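Local atomic coordinates of hypothetical glycoside hydrolase (Parabacteroides distasonis, PDB entry 3TAW), a protein that is a hypothetical glycoside hydrolase of unknown function, probably with the five-bladed beta-propeller fold of its family. Residues Pro303-Pro307 with Gly320-Val324. Sequence-based numbering, arbitrary orientation.
Sequences PFLQP and GTVFV
The Phe304 ring meets Val324 obliquely, its CZ 4.3 Å from Val324 CG1, at the looser end of the contact. Over one face of the ring lies Leu305 CB, offset toward the rim and 4.1 Å above the plane. Leu305 carries the link to both valines. Its CG stands anti to the backbone N (chi1 -166°), and from there Leu305 CD2 touches Val322 CB and Val324 CG1, each at 3.8 Å. Leu305 crosses Val322 at a slant but runs past Val324 in the opposite direction.

Val322 fills most of the contact from the strand side. One methyl, Val322 CG2, packs 3.5 Å from the carbonyl O of Leu305 and also lies close to Gln306 CA. The other, Val322 CG1, is set anti to its own carbonyl carbon (chi1 -71°) and comes 3.7 Å from Pro307 N. The valine thus fits against the backbone from Leu305 to Pro307. On the Pro307 ring, CD lies 3.9 Å from Val322 CG2, while CG rests against the backbone of Thr321.

The contact between the two segments is apolar and mostly buried. Backbone hydrogen bonds tie both segments to strand 281-288: Phe304 and Leu305 to Ala283, Gly320 and Val322 to Tyr281. From strand 333-340, Tyr338 touches Leu305 and Val322, and Leu336 touches Phe304 and Val324. The loop after strand 296-299, a strand of the same sheet as 281-288, is thereby packed on strand 322-330 of the following three-stranded antiparallel sheet, as between neighbouring blades of the five-bladed beta-propeller expected for this family.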
loop_
_atom_site.group_PDB
_atom_site.type_symbol
_atom_site.label_atom_id
_atom_site.label_comp_id
_atom_site.label_asym_id
_atom_site.label_seq_id
_atom_site.Cartn_x
_atom_site.Cartn_y
_atom_site.Cartn_z
ATOM N N PRO A 303 9.754 -14.720 4.585
ATOM C CA PRO A 303 9.567 -13.268 4.533
ATOM C C PRO A 303 10.885 -12.511 4.690
ATOM O O PRO A 303 11.809 -13.009 5.338
ATOM C CB PRO A 303 8.637 -12.989 5.717
ATOM C CG PRO A 303 8.808 -14.138 6.642
ATOM C CD PRO A 303 9.171 -15.315 5.796
ATOM N N PHE A 304 10.971 -11.334 4.082
ATOM C CA PHE A 304 12.173 -10.498 4.179
ATOM C C PHE A 304 12.013 -9.516 5.341
ATOM O O PHE A 304 12.967 -8.870 5.716
ATOM C CB PHE A 304 12.484 -9.751 2.892
ATOM C CG PHE A 304 11.566 -8.609 2.600
ATOM C CD1 PHE A 304 10.359 -8.816 1.974
ATOM C CD2 PHE A 304 11.917 -7.317 2.928
ATOM C CE1 PHE A 304 9.505 -7.764 1.718
ATOM C CE2 PHE A 304 11.081 -6.252 2.655
ATOM C CZ PHE A 304 9.866 -6.477 2.042
ATOM N N LEU A 305 10.812 -9.434 5.900
ATOM C CA LEU A 305 10.529 -8.583 7.064
ATOM C C LEU A 305 9.438 -9.269 7.880
ATOM O O LEU A 305 8.468 -9.736 7.309
ATOM C CB LEU A 305 10.046 -7.213 6.612
ATOM C CG LEU A 305 10.008 -6.067 7.637
ATOM C CD1 LEU A 305 11.426 -5.589 7.977
ATOM C CD2 LEU A 305 9.167 -4.896 7.084
ATOM N N GLN A 306 9.599 -9.330 9.201
ATOM C CA GLN A 306 8.598 -9.955 10.071
ATOM C C GLN A 306 8.464 -9.150 11.362
ATOM O O GLN A 306 9.388 -8.417 11.725
ATOM C CB GLN A 306 8.979 -11.417 10.389
ATOM C CG GLN A 306 10.211 -11.574 11.271
ATOM C CD GLN A 306 10.460 -13.023 11.708
ATOM O OE1 GLN A 306 11.498 -13.580 11.392
ATOM N NE2 GLN A 306 9.516 -13.624 12.417
ATOM N N PRO A 307 7.304 -9.250 12.028
ATOM C CA PRO A 307 7.167 -8.539 13.310
ATOM C C PRO A 307 8.254 -8.953 14.301
ATOM O O PRO A 307 8.467 -10.153 14.548
ATOM C CB PRO A 307 5.780 -8.932 13.782
ATOM C CG PRO A 307 5.030 -9.208 12.531
ATOM C CD PRO A 307 6.036 -9.900 11.638
ATOM N N GLY A 320 -0.192 -9.152 14.951
ATOM C CA GLY A 320 0.984 -8.436 14.464
ATOM C C GLY A 320 1.046 -8.275 12.958
ATOM O O GLY A 320 0.602 -9.153 12.211
ATOM N N THR A 321 1.599 -7.146 12.516
ATOM C CA THR A 321 1.911 -6.948 11.104
ATOM C C THR A 321 3.200 -6.141 10.947
ATOM O O THR A 321 3.594 -5.362 11.826
ATOM C CB THR A 321 0.809 -6.152 10.307
ATOM O OG1 THR A 321 0.900 -4.763 10.625
ATOM C CG2 THR A 321 -0.606 -6.639 10.584
ATOM N N VAL A 322 3.845 -6.362 9.817
ATOM C CA VAL A 322 4.786 -5.402 9.253
ATOM C C VAL A 322 4.288 -5.215 7.830
ATOM O O VAL A 322 4.724 -5.904 6.887
ATOM C CB VAL A 322 6.275 -5.844 9.371
ATOM C CG1 VAL A 322 6.718 -5.766 10.814
ATOM C CG2 VAL A 322 6.549 -7.250 8.795
ATOM N N PHE A 323 3.348 -4.269 7.684
ATOM C CA PHE A 323 2.525 -4.162 6.491
ATOM C C PHE A 323 3.159 -3.161 5.525
ATOM O O PHE A 323 3.021 -1.939 5.674
ATOM C CB PHE A 323 1.093 -3.751 6.863
ATOM C CG PHE A 323 0.100 -3.992 5.762
ATOM C CD1 PHE A 323 -0.446 -5.258 5.553
ATOM C CD2 PHE A 323 -0.238 -2.960 4.896
ATOM C CE1 PHE A 323 -1.351 -5.473 4.521
ATOM C CE2 PHE A 323 -1.141 -3.166 3.860
ATOM C CZ PHE A 323 -1.695 -4.407 3.672
ATOM N N VAL A 324 3.904 -3.697 4.565
ATOM C CA VAL A 324 4.719 -2.889 3.675
ATOM C C VAL A 324 3.855 -2.182 2.665
ATOM O O VAL A 324 2.994 -2.786 2.059
ATOM C CB VAL A 324 5.859 -3.704 3.024
ATOM C CG1 VAL A 324 6.837 -4.175 4.124
ATOM C CG2 VAL A 324 5.309 -4.859 2.190
#